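PDB 3TVA: xylose isomerase domain protein TIM barrel from Planctomyces limnophilus, which probably acts as a metal-dependent isomerase of the xylose isomerase-like TIM-barrel family, with a magnesium ion bound within the barrel. Local coordinates for residues V40-P45 / T68-G73; A102-I107 / I119-G124; Y243-W248 / K285-C290; Y10-V15 / R253-I258. One frame throughout, in Å; residues are numbered along the deposited sequence. Where two conformers were deposited one is given.

Interaction 1: V40-P45 / T68-G73; sequences VHAPHP and TVIFGG
V40, H41 and F71 carry this pairing of two parallel strands, which is held by their backbones. V40 is gripped at both polar backbone atoms: its N donates to V69 O at 2.9 Å, nearly along the C=O axis, and its O accepts F71 N at 2.7 Å, in the carbonyl plane. V40 and I70 share one face of the sheet, where I70 also meets I107 and A111 of helix 97-114, while H41 and F71 share the other. Strands 37-41 and 66-71 with helix 50-62 form a beta-alpha-beta crossover of the TIM barrel, and the F71 ring meets that of the magnesium ligand H211. Past the last bridge, A42 N donates to F71 O at 2.8 Å, and A42 CB packs on I70 CG2 at 3.7 Å. The same F71 O sits above the centre of the H41 imidazole. H41 has CG anti to the backbone N (chi1 -166°), which turns the ring toward the chain after the strand; its ND1 donates at 2.9 Å to a lone pair of A42 O, which lies close to the ring plane. H41 NE2 ends 3.5 Å from G73 CA, so close that a beta carbon on G73 would collide with it. An alanine in place of H41 would probably loosen the loop after the strand, losing both the bond to A42 O and the packing on G73.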
loop_
_atom_site.group_PDB
_atom_site.type_symbol
_atom_site.label_atom_id
_atom_site.label_comp_id
_atom_site.label_asym_id
_atom_site.label_seq_id
_atom_site.Cartn_x
_atom_site.Cartn_y
_atom_site.Cartn_z
ATOM N N VAL A 40 -1.748 3.722 7.800
ATOM C CA VAL A 40 -1.868 2.875 8.971
ATOM C C VAL A 40 -2.416 1.507 8.601
ATOM O O VAL A 40 -3.444 1.404 7.921
ATOM C CB VAL A 40 -2.836 3.504 9.999
ATOM C CG1 VAL A 40 -2.856 2.693 11.274
ATOM C CG2 VAL A 40 -2.421 4.936 10.294
ATOM N N HIS A 41 -1.755 0.455 9.063
ATOM C CA HIS A 41 -2.357 -0.854 8.965
ATOM C C HIS A 41 -3.551 -0.917 9.934
ATOM O O HIS A 41 -3.435 -0.529 11.091
ATOM C CB HIS A 41 -1.345 -1.952 9.270
ATOM C CG HIS A 41 -1.810 -3.316 8.862
ATOM N ND1 HIS A 41 -2.843 -3.971 9.502
ATOM C CD2 HIS A 41 -1.405 -4.136 7.862
ATOM C CE1 HIS A 41 -3.038 -5.149 8.929
ATOM N NE2 HIS A 41 -2.180 -5.271 7.930
ATOM N N ALA A 42 -4.700 -1.385 9.459
ATOM C CA ALA A 42 -5.891 -1.437 10.310
ATOM C C ALA A 42 -5.643 -2.323 11.526
ATOM O O ALA A 42 -4.969 -3.341 11.436
ATOM C CB ALA A 42 -7.105 -1.945 9.531
ATOM N N PRO A 43 -6.187 -1.922 12.672
ATOM C CA PRO A 43 -6.010 -2.681 13.910
ATOM C C PRO A 43 -6.715 -4.021 13.839
ATOM O O PRO A 43 -7.528 -4.257 12.930
ATOM C CB PRO A 43 -6.654 -1.788 14.970
ATOM C CG PRO A 43 -7.643 -0.960 14.222
ATOM C CD PRO A 43 -7.034 -0.731 12.861
ATOM N N HIS A 44 -6.369 -4.902 14.771
ATOM C CA HIS A 44 -7.046 -6.184 14.928
ATOM C C HIS A 44 -8.543 -5.986 15.168
ATOM O O HIS A 44 -8.957 -4.930 15.632
ATOM C CB HIS A 44 -6.402 -6.971 16.069
ATOM C CG HIS A 44 -5.100 -7.609 15.691
ATOM N ND1 HIS A 44 -5.001 -8.572 14.704
ATOM C CD2 HIS A 44 -3.842 -7.415 16.155
ATOM C CE1 HIS A 44 -3.741 -8.949 14.586
ATOM N NE2 HIS A 44 -3.017 -8.260 15.451
ATOM N N PRO A 45 -9.360 -6.994 14.822
ATOM C CA PRO A 45 -10.823 -6.905 14.930
ATOM C C PRO A 45 -11.343 -6.379 16.273
ATOM O O PRO A 45 -12.262 -5.561 16.287
ATOM C CB PRO A 45 -11.262 -8.353 14.720
ATOM C CG PRO A 45 -10.249 -8.886 13.759
ATOM C CD PRO A 45 -8.941 -8.224 14.122
ATOM N N THR A 68 -3.548 9.235 6.026
ATOM C CA THR A 68 -3.911 9.252 4.609
ATOM C C THR A 68 -4.600 8.001 4.036
ATOM O O THR A 68 -5.457 8.103 3.176
ATOM C CB THR A 68 -2.721 9.697 3.749
ATOM O OG1 THR A 68 -1.655 8.754 3.895
ATOM C CG2 THR A 68 -2.234 11.086 4.214
ATOM N N VAL A 69 -4.185 6.822 4.486
ATOM C CA VAL A 69 -4.772 5.570 4.028
ATOM C C VAL A 69 -4.766 4.575 5.188
ATOM O O VAL A 69 -3.815 4.530 5.975
ATOM C CB VAL A 69 -3.971 4.913 2.847
ATOM C CG1 VAL A 69 -4.691 3.670 2.346
ATOM C CG2 VAL A 69 -3.717 5.885 1.669
ATOM N N ILE A 70 -5.829 3.782 5.305
ATOM C CA ILE A 70 -5.828 2.668 6.245
ATOM C C ILE A 70 -5.828 1.337 5.485
ATOM O O ILE A 70 -6.706 1.084 4.670
ATOM C CB ILE A 70 -7.014 2.762 7.244
ATOM C CG1 ILE A 70 -6.793 3.984 8.156
ATOM C CG2 ILE A 70 -7.121 1.459 8.043
ATOM C CD1 ILE A 70 -7.957 4.349 9.050
ATOM N N PHE A 71 -4.834 0.496 5.744
ATOM C CA PHE A 71 -4.622 -0.711 4.947
ATOM C C PHE A 71 -5.248 -1.946 5.570
ATOM O O PHE A 71 -5.142 -2.161 6.771
ATOM C CB PHE A 71 -3.110 -0.948 4.730
ATOM C CG PHE A 71 -2.647 -0.640 3.333
ATOM C CD1 PHE A 71 -2.301 0.649 2.971
ATOM C CD2 PHE A 71 -2.585 -1.640 2.373
ATOM C CE1 PHE A 71 -1.887 0.937 1.677
ATOM C CE2 PHE A 71 -2.179 -1.359 1.083
ATOM C CZ PHE A 71 -1.828 -0.067 0.736
ATOM N N GLY A 72 -5.904 -2.759 4.753
ATOM C CA GLY A 72 -6.372 -4.051 5.217
ATOM C C GLY A 72 -5.264 -5.087 5.279
ATOM O O GLY A 72 -4.274 -5.011 4.559
ATOM N N GLY A 73 -5.438 -6.058 6.160
ATOM C CA GLY A 73 -4.576 -7.224 6.251
ATOM C C GLY A 73 -5.403 -8.209 7.053
ATOM O O GLY A 73 -6.263 -7.790 7.834
#

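Interaction 2: A102-I107 / I119-G124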
loop_
_atom_site.group_PDB
_atom_site.type_symbol
_atom_site.label_atom_id
_atom_site.label_comp_id
_atom_site.label_asym_id
_atom_site.label_seq_id
_atom_site.Cartn_x
_atom_site.Cartn_y
_atom_site.Cartn_z
ATOM N N ALA A 102 -15.992 -8.959 4.344
ATOM C CA ALA A 102 -16.652 -8.392 5.524
ATOM C C ALA A 102 -15.663 -7.606 6.406
ATOM O O ALA A 102 -15.992 -6.543 6.938
ATOM C CB ALA A 102 -17.368 -9.500 6.359
ATOM N N GLU A 103 -14.450 -8.121 6.544
ATOM C CA GLU A 103 -13.412 -7.393 7.263
ATOM C C GLU A 103 -13.053 -6.068 6.592
ATOM O O GLU A 103 -12.853 -5.072 7.287
ATOM C CB GLU A 103 -12.147 -8.229 7.425
ATOM C CG GLU A 103 -12.178 -9.175 8.584
ATOM C CD GLU A 103 -10.780 -9.506 9.069
ATOM O OE1 GLU A 103 -10.338 -10.653 8.849
ATOM O OE2 GLU A 103 -10.118 -8.617 9.658
HETATM N N MSE A 104 -12.960 -6.046 5.261
HETATM C CA MSE A 104 -12.621 -4.795 4.552
HETATM C C MSE A 104 -13.728 -3.764 4.763
HETATM O O MSE A 104 -13.473 -2.556 4.853
HETATM C CB MSE A 104 -12.424 -5.017 3.039
HETATM C CG MSE A 104 -11.030 -5.437 2.614
HETATM SE SE MSE A 104 -9.603 -4.241 3.228
HETATM C CE MSE A 104 -10.143 -2.619 2.385
ATOM N N LYS A 105 -14.967 -4.235 4.820
ATOM C CA LYS A 105 -16.071 -3.326 5.129
ATOM C C LYS A 105 -16.017 -2.768 6.557
ATOM O O LYS A 105 -16.317 -1.602 6.759
ATOM C CB LYS A 105 -17.425 -3.957 4.831
ATOM C CG LYS A 105 -17.639 -4.218 3.332
ATOM C CD LYS A 105 -18.996 -4.872 3.087
ATOM C CE LYS A 105 -19.111 -5.338 1.643
ATOM N NZ LYS A 105 -20.396 -6.028 1.412
ATOM N N GLU A 106 -15.629 -3.580 7.537
ATOM C CA GLU A 106 -15.407 -3.061 8.896
ATOM C C GLU A 106 -14.240 -2.081 8.928
ATOM O O GLU A 106 -14.253 -1.118 9.680
ATOM C CB GLU A 106 -15.074 -4.181 9.873
ATOM C CG GLU A 106 -16.168 -5.162 10.152
ATOM C CD GLU A 106 -15.627 -6.357 10.930
ATOM O OE1 GLU A 106 -16.083 -7.497 10.660
ATOM O OE2 GLU A 106 -14.725 -6.143 11.790
ATOM N N ILE A 107 -13.210 -2.351 8.130
ATOM C CA ILE A 107 -12.068 -1.451 8.065
ATOM C C ILE A 107 -12.490 -0.121 7.430
ATOM O O ILE A 107 -12.076 0.950 7.879
ATOM C CB ILE A 107 -10.869 -2.122 7.354
ATOM C CG1 ILE A 107 -10.243 -3.167 8.296
ATOM C CG2 ILE A 107 -9.818 -1.090 6.939
ATOM C CD1 ILE A 107 -9.411 -4.223 7.567
ATOM N N ILE A 119 -8.956 3.648 1.942
ATOM C CA ILE A 119 -8.493 2.370 2.459
ATOM C C ILE A 119 -7.679 1.663 1.384
ATOM O O ILE A 119 -7.827 1.947 0.193
ATOM C CB ILE A 119 -9.658 1.458 2.921
ATOM C CG1 ILE A 119 -10.627 1.187 1.774
ATOM C CG2 ILE A 119 -10.380 2.062 4.142
ATOM C CD1 ILE A 119 -11.877 0.426 2.227
ATOM N N GLY A 120 -6.882 0.681 1.772
ATOM C CA GLY A 120 -6.034 0.057 0.775
ATOM C C GLY A 120 -5.917 -1.416 1.061
ATOM O O GLY A 120 -6.159 -1.875 2.171
ATOM N N LEU A 121 -5.635 -2.146 -0.013
ATOM C CA LEU A 121 -5.728 -3.593 -0.037
ATOM C C LEU A 121 -4.774 -4.174 -1.077
ATOM O O LEU A 121 -4.764 -3.701 -2.218
ATOM C CB LEU A 121 -7.168 -3.932 -0.442
ATOM C CG LEU A 121 -7.611 -5.301 -0.954
ATOM C CD1 LEU A 121 -7.819 -6.272 0.195
ATOM C CD2 LEU A 121 -8.892 -5.145 -1.756
ATOM N N HIS A 122 -4.055 -5.247 -0.727
ATOM C CA HIS A 122 -3.462 -6.104 -1.754
ATOM C C HIS A 122 -4.519 -7.152 -1.987
ATOM O O HIS A 122 -4.771 -8.010 -1.140
ATOM C CB HIS A 122 -2.135 -6.764 -1.321
ATOM C CG HIS A 122 -1.622 -7.799 -2.291
ATOM N ND1 HIS A 122 -0.710 -8.772 -1.932
ATOM C CD2 HIS A 122 -1.894 -8.009 -3.603
ATOM C CE1 HIS A 122 -0.452 -9.541 -2.976
ATOM N NE2 HIS A 122 -1.156 -9.098 -4.005
ATOM N N ILE A 123 -5.135 -7.078 -3.153
ATOM C CA ILE A 123 -6.316 -7.880 -3.455
ATOM C C ILE A 123 -5.993 -9.363 -3.711
ATOM O O ILE A 123 -6.875 -10.219 -3.629
ATOM C CB ILE A 123 -7.155 -7.254 -4.599
ATOM C CG1 ILE A 123 -8.623 -7.671 -4.475
ATOM C CG2 ILE A 123 -6.555 -7.573 -5.960
ATOM C CD1 ILE A 123 -9.567 -6.961 -5.465
ATOM N N GLY A 124 -4.722 -9.666 -3.961
ATOM C CA GLY A 124 -4.296 -11.034 -4.239
ATOM C C GLY A 124 -3.982 -11.239 -5.704
ATOM O O GLY A 124 -3.956 -10.269 -6.474
#
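No aromatic face or edge enters this contact: the imidazole of H122, the single aromatic ring of the two segments, is turned off the helix, and its ND1 is hydrogen-bonded to the hydroxyl of Y79. The flat carboxylate of E103 likewise points elsewhere, to a salt bridge with R48. What meets is aliphatic, and its centre is M104, a selenomethionine whose CG lies anti to the carbonyl carbon (chi1 -86°). Two further bends, at chi2 (-54°) and chi3 (-60°), fold the chain into a hook, so that the terminal methyl doubles back toward the start of the strand. M104 CE presses on I119 CD1 at 3.5 Å, the two side chains sliding past each other in opposite directions. The side chains of M104 and L121 cross obliquely, with M104 SE 4.1 Å from L121 CD1, and M104 CE also comes 4.1 Å from the backbone O of G120. Segment 102-107 of helix 97-114 runs roughly antiparallel to 119-121, axes 9.7 Å apart at closest, as the outer helix of a TIM barrel does against the strand that follows it. I119 places CG1 in the crowded position between the backbone N and the carbonyl carbon, which sends CD1 to the selenomethionine, while I119 CG2 meets I107 CG2 more loosely, at 4.3 Å. M104 also touches L144 of helix 132-149 and F74, and I107 touches A42.

Interaction 3: Y243-W248 / K285-C290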
loop_
_atom_site.group_PDB
_atom_site.type_symbol
_atom_site.label_atom_id
_atom_site.label_comp_id
_atom_site.label_asym_id
_atom_site.label_seq_id
_atom_site.Cartn_x
_atom_site.Cartn_y
_atom_site.Cartn_z
ATOM N N TYR A 243 12.222 7.192 -9.965
ATOM C CA TYR A 243 10.856 7.021 -9.482
ATOM C C TYR A 243 10.203 8.371 -9.156
ATOM O O TYR A 243 9.107 8.668 -9.630
ATOM C CB TYR A 243 10.899 6.130 -8.231
ATOM C CG TYR A 243 9.587 5.831 -7.524
ATOM C CD1 TYR A 243 8.446 5.482 -8.229
ATOM C CD2 TYR A 243 9.519 5.845 -6.131
ATOM C CE1 TYR A 243 7.252 5.186 -7.563
ATOM C CE2 TYR A 243 8.336 5.552 -5.458
ATOM C CZ TYR A 243 7.207 5.216 -6.180
ATOM O OH TYR A 243 6.031 4.899 -5.512
ATOM N N LEU A 244 10.881 9.180 -8.341
ATOM C CA LEU A 244 10.362 10.487 -7.960
ATOM C C LEU A 244 10.235 11.474 -9.136
ATOM O O LEU A 244 9.274 12.235 -9.194
ATOM C CB LEU A 244 11.182 11.102 -6.833
ATOM C CG LEU A 244 10.654 10.857 -5.413
ATOM C CD1 LEU A 244 10.514 9.390 -5.155
ATOM C CD2 LEU A 244 11.557 11.511 -4.346
ATOM N N THR A 245 11.196 11.448 -10.054
ATOM C CA THR A 245 11.151 12.358 -11.187
ATOM C C THR A 245 9.986 11.975 -12.104
ATOM O O THR A 245 9.322 12.839 -12.665
ATOM C CB THR A 245 12.498 12.390 -11.952
ATOM O OG1 THR A 245 13.586 12.488 -11.013
ATOM C CG2 THR A 245 12.553 13.569 -12.883
ATOM N N THR A 246 9.722 10.677 -12.228
ATOM C CA THR A 246 8.568 10.200 -12.992
ATOM C C THR A 246 7.237 10.540 -12.290
ATOM O O THR A 246 6.275 10.953 -12.940
ATOM C CB THR A 246 8.644 8.687 -13.275
ATOM O OG1 THR A 246 9.873 8.392 -13.945
ATOM C CG2 THR A 246 7.485 8.247 -14.145
ATOM N N LEU A 247 7.186 10.383 -10.969
ATOM C CA LEU A 247 5.991 10.775 -10.205
ATOM C C LEU A 247 5.689 12.247 -10.407
ATOM O O LEU A 247 4.534 12.648 -10.551
ATOM C CB LEU A 247 6.193 10.527 -8.702
ATOM C CG LEU A 247 5.953 9.104 -8.183
ATOM C CD1 LEU A 247 6.371 8.972 -6.706
ATOM C CD2 LEU A 247 4.488 8.698 -8.376
ATOM N N TRP A 248 6.736 13.063 -10.397
ATOM C CA TRP A 248 6.544 14.491 -10.568
ATOM C C TRP A 248 5.948 14.779 -11.948
ATOM O O TRP A 248 4.994 15.538 -12.065
ATOM C CB TRP A 248 7.865 15.230 -10.393
ATOM C CG TRP A 248 7.724 16.714 -10.455
ATOM C CD1 TRP A 248 8.104 17.541 -11.487
ATOM C CD2 TRP A 248 7.169 17.558 -9.442
ATOM N NE1 TRP A 248 7.813 18.851 -11.168
ATOM C CE2 TRP A 248 7.236 18.886 -9.921
ATOM C CE3 TRP A 248 6.625 17.319 -8.170
ATOM C CZ2 TRP A 248 6.779 19.974 -9.171
ATOM C CZ3 TRP A 248 6.171 18.398 -7.432
ATOM C CH2 TRP A 248 6.253 19.711 -7.934
ATOM N N LYS A 285 13.469 18.452 -2.404
ATOM C CA LYS A 285 13.993 19.806 -2.542
ATOM C C LYS A 285 14.511 20.055 -3.958
ATOM O O LYS A 285 14.341 21.139 -4.517
ATOM C CB LYS A 285 15.114 20.049 -1.530
ATOM C CG LYS A 285 15.733 21.437 -1.604
ATOM C CD LYS A 285 16.820 21.584 -0.546
ATOM C CE LYS A 285 17.720 22.787 -0.813
ATOM N NZ LYS A 285 17.007 24.078 -0.622
ATOM N N LYS A 286 15.146 19.042 -4.533
ATOM C CA LYS A 286 15.641 19.128 -5.898
ATOM C C LYS A 286 14.509 19.134 -6.932
ATOM O O LYS A 286 14.476 19.986 -7.818
ATOM C CB LYS A 286 16.589 17.961 -6.178
ATOM C CG LYS A 286 17.231 17.995 -7.553
ATOM C CD LYS A 286 17.975 16.699 -7.836
ATOM C CE LYS A 286 18.656 16.750 -9.207
ATOM N NZ LYS A 286 19.537 15.566 -9.434
ATOM N N ILE A 287 13.617 18.149 -6.844
ATOM C CA ILE A 287 12.565 17.972 -7.848
ATOM C C ILE A 287 11.317 18.849 -7.681
ATOM O O ILE A 287 10.834 19.443 -8.643
ATOM C CB ILE A 287 12.128 16.500 -7.905
ATOM C CG1 ILE A 287 13.336 15.605 -8.182
ATOM C CG2 ILE A 287 11.047 16.280 -8.958
ATOM C CD1 ILE A 287 13.046 14.121 -7.914
ATOM N N ALA A 288 10.804 18.932 -6.456
ATOM C CA ALA A 288 9.560 19.654 -6.203
ATOM C C ALA A 288 9.803 21.076 -5.713
ATOM O O ALA A 288 8.856 21.846 -5.545
ATOM C CB ALA A 288 8.695 18.884 -5.207
ATOM N N ASN A 289 11.080 21.412 -5.514
ATOM C CA ASN A 289 11.522 22.700 -4.961
ATOM C C ASN A 289 11.022 23.010 -3.542
ATOM O O ASN A 289 10.914 24.174 -3.146
ATOM C CB ASN A 289 11.229 23.853 -5.929
ATOM C CG ASN A 289 12.202 23.897 -7.089
ATOM O OD1 ASN A 289 12.123 23.086 -8.017
ATOM N ND2 ASN A 289 13.133 24.847 -7.045
ATOM N N CYS A 290 10.737 21.957 -2.780
ATOM C CA CYS A 290 10.382 22.089 -1.370
ATOM C C CYS A 290 10.892 20.887 -0.577
ATOM O O CYS A 290 11.054 20.956 0.640
ATOM C CB CYS A 290 8.867 22.231 -1.194
ATOM S SG CYS A 290 7.915 20.737 -1.596
#
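Two helices of the outer layer of the barrel meet here, helix 240-249 and the C-terminal end of helix 266-287, at the very end of the chain. The indole of W248, with CG anti to the backbone N (chi1 -176°), reaches across and lies against the last turn. A288 CA stands over the face of its six-membered ring, 3.9 Å from the centroid, while I287 CG2 makes an off-centre CH-pi contact with the five-membered ring. A288 CB closes on W248 CZ3 at 3.4 Å, and I287 CG2 lies 3.6 Å from W248 CB. The CG1 branch of I287 reaches the turn of helix 240-249 that precedes W248, where I287 CD1 touches L244 CB at 3.7 Å and T245 OG1 at 3.5 Å; that hydroxyl is hydrogen-bonded to E241 O. An alanine in place of W248 would probably leave A288 and I287 poorly covered, and would also cost the edge-to-face contacts with W11 and Y10. Beyond A288 the chain leaves helical geometry at N289, whose phi is positive. Helix-to-helix packing of this kind belongs to the outer shell of a TIM barrel, here between its last two helices.

Interaction 4: Y10-V15 / R253-I258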
loop_
_atom_site.group_PDB
_atom_site.type_symbol
_atom_site.label_atom_id
_atom_site.label_comp_id
_atom_site.label_asym_id
_atom_site.label_seq_id
_atom_site.Cartn_x
_atom_site.Cartn_y
_atom_site.Cartn_z
ATOM N N TYR A 10 3.729 20.136 -1.391
ATOM C CA TYR A 10 3.858 18.937 -2.201
ATOM C C TYR A 10 4.605 17.885 -1.436
ATOM O O TYR A 10 5.498 18.205 -0.642
ATOM C CB TYR A 10 4.674 19.228 -3.455
ATOM C CG TYR A 10 4.189 20.398 -4.257
ATOM C CD1 TYR A 10 5.091 21.270 -4.860
ATOM C CD2 TYR A 10 2.824 20.625 -4.431
ATOM C CE1 TYR A 10 4.643 22.350 -5.614
ATOM C CE2 TYR A 10 2.367 21.693 -5.174
ATOM C CZ TYR A 10 3.279 22.554 -5.767
ATOM O OH TYR A 10 2.816 23.618 -6.508
ATOM N N TRP A 11 4.274 16.631 -1.716
ATOM C CA TRP A 11 5.072 15.502 -1.250
ATOM C C TRP A 11 5.388 15.525 0.251
ATOM O O TRP A 11 6.540 15.349 0.627
ATOM C CB TRP A 11 6.382 15.438 -2.054
ATOM C CG TRP A 11 6.207 14.940 -3.465
ATOM C CD1 TRP A 11 5.034 14.563 -4.066
ATOM C CD2 TRP A 11 7.238 14.747 -4.441
ATOM N NE1 TRP A 11 5.274 14.156 -5.358
ATOM C CE2 TRP A 11 6.619 14.248 -5.609
ATOM C CE3 TRP A 11 8.625 14.936 -4.437
ATOM C CZ2 TRP A 11 7.337 13.944 -6.763
ATOM C CZ3 TRP A 11 9.339 14.644 -5.588
ATOM C CH2 TRP A 11 8.692 14.157 -6.739
ATOM N N PRO A 12 4.369 15.728 1.114
ATOM C CA PRO A 12 4.706 15.577 2.537
ATOM C C PRO A 12 5.185 14.148 2.757
ATOM O O PRO A 12 4.687 13.237 2.105
ATOM C CB PRO A 12 3.367 15.804 3.252
ATOM C CG PRO A 12 2.319 15.410 2.232
ATOM C CD PRO A 12 2.914 15.838 0.893
ATOM N N ILE A 13 6.197 13.963 3.586
ATOM C CA ILE A 13 6.716 12.624 3.825
ATOM C C ILE A 13 5.877 11.888 4.876
ATOM O O ILE A 13 5.286 12.506 5.762
ATOM C CB ILE A 13 8.236 12.646 4.110
ATOM C CG1 ILE A 13 8.981 12.805 2.779
ATOM C CG2 ILE A 13 8.705 11.362 4.778
ATOM C CD1 ILE A 13 9.809 14.024 2.681
ATOM N N GLY A 14 5.805 10.568 4.764
ATOM C CA GLY A 14 5.021 9.801 5.702
ATOM C C GLY A 14 5.715 8.493 5.962
ATOM O O GLY A 14 6.716 8.166 5.315
ATOM N N VAL A 15 5.236 7.777 6.970
ATOM C CA VAL A 15 5.714 6.430 7.214
ATOM C C VAL A 15 4.515 5.514 7.380
ATOM O O VAL A 15 3.420 5.950 7.752
ATOM C CB VAL A 15 6.647 6.329 8.453
ATOM C CG1 VAL A 15 7.866 7.255 8.291
ATOM C CG2 VAL A 15 5.881 6.649 9.728
ATOM N N ARG A 253 1.227 14.763 -6.592
ATOM C CA ARG A 253 1.606 15.672 -5.516
ATOM C C ARG A 253 1.447 15.180 -4.068
ATOM O O ARG A 253 1.760 15.913 -3.129
ATOM C CB ARG A 253 0.957 17.039 -5.752
ATOM C CG ARG A 253 1.235 17.578 -7.176
ATOM C CD ARG A 253 2.721 17.933 -7.371
ATOM N NE ARG A 253 2.985 18.554 -8.668
ATOM C CZ ARG A 253 3.454 17.899 -9.727
ATOM N NH1 ARG A 253 3.718 16.600 -9.639
ATOM N NH2 ARG A 253 3.672 18.542 -10.872
ATOM N N GLY A 254 0.917 13.973 -3.894
ATOM C CA GLY A 254 0.483 13.517 -2.581
ATOM C C GLY A 254 1.632 13.054 -1.692
ATOM O O GLY A 254 2.805 13.254 -2.023
ATOM N N PRO A 255 1.302 12.411 -0.561
ATOM C CA PRO A 255 2.342 12.007 0.392
ATOM C C PRO A 255 3.305 10.972 -0.180
ATOM O O PRO A 255 2.924 10.126 -1.003
ATOM C CB PRO A 255 1.540 11.388 1.552
ATOM C CG PRO A 255 0.187 12.028 1.460
ATOM C CD PRO A 255 -0.059 12.204 -0.029
ATOM N N LEU A 256 4.552 11.037 0.261
ATOM C CA LEU A 256 5.511 9.992 -0.062
ATOM C C LEU A 256 5.619 9.132 1.183
ATOM O O LEU A 256 6.264 9.520 2.158
ATOM C CB LEU A 256 6.875 10.617 -0.373
ATOM C CG LEU A 256 6.943 11.670 -1.495
ATOM C CD1 LEU A 256 8.350 12.293 -1.589
ATOM C CD2 LEU A 256 6.535 11.063 -2.839
ATOM N N THR A 257 5.046 7.935 1.136
ATOM C CA THR A 257 4.961 7.138 2.341
ATOM C C THR A 257 6.041 6.068 2.348
ATOM O O THR A 257 6.005 5.118 1.559
ATOM C CB THR A 257 3.574 6.479 2.516
ATOM O OG1 THR A 257 2.544 7.465 2.364
ATOM C CG2 THR A 257 3.469 5.827 3.904
ATOM N N ILE A 258 6.997 6.233 3.251
ATOM C CA ILE A 258 8.086 5.287 3.395
ATOM C C ILE A 258 7.587 4.000 4.038
ATOM O O ILE A 258 6.947 4.010 5.094
ATOM C CB ILE A 258 9.207 5.848 4.292
ATOM C CG1 ILE A 258 9.662 7.219 3.804
ATOM C CG2 ILE A 258 10.372 4.877 4.353
ATOM C CD1 ILE A 258 10.468 8.002 4.854
#
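W11 carries its CG anti to the carbonyl carbon (chi1 -74°), and L256 does the same (chi1 -57°); with W11 in a left-handed backbone conformation, the indole is laid against the leucine. This is the seam that closes the TIM barrel, where the first strand, 13-18, runs parallel to the last, 256-258. L256 CD2 stands over the five-membered ring of W11, 3.9 Å from its centroid, and L256 CD1 touches W11 CB at 3.7 Å. The indole NE1 is hydrogen-bonded to Y252 O. Backbone bonds zip up the seam: W11 N donates to R253 O and L256 N to P12 O, and in the strands proper G14 N donates to L256 O at 2.8 Å and I258 N to G14 O, also at 2.8 Å. Only L256 N meets its acceptor in the carbonyl plane; in the other three bonds the donor stands above it. Side chains of I13 and I258 meet on the face toward helix 266-287, with I13 CG2 3.8 Å from I258 CD1, whereas T257 takes the other face, beside the magnesium ligand H211. At the outer end Y10 and R253 run side by side; the guanidinium, at most weakly attracted to the phenol ring, makes a cation-pi contact with W248, its NH1 hydrogen-bonded to W248 O, and R253 CD lies over one face of Y10, 4.0 Å from Y10 CD2.

Interactions 1 and 4 are both parallel strand pairings in one barrel sheet, joined by backbone hydrogen bonds, and each has a residue beside the metal ligand H211; T68 and P255 touch between them. Interaction 1 is buried, interaction 4 only partly, its strands inside and Y10 exposed at the outer end. Interaction 2 follows interaction 1 round the barrel: strand 118-121 neighbours 66-71, with G72 N and G120 O probably hydrogen-bonded. It is buried and aliphatic, packing a helix on the sheet. Interaction 3, its centre about 20 Å from that of the chain, is the most peripheral, joining helix to helix. It adjoins interaction 4: C290 packs on Y10, bringing the modelled start and the end of the chain together.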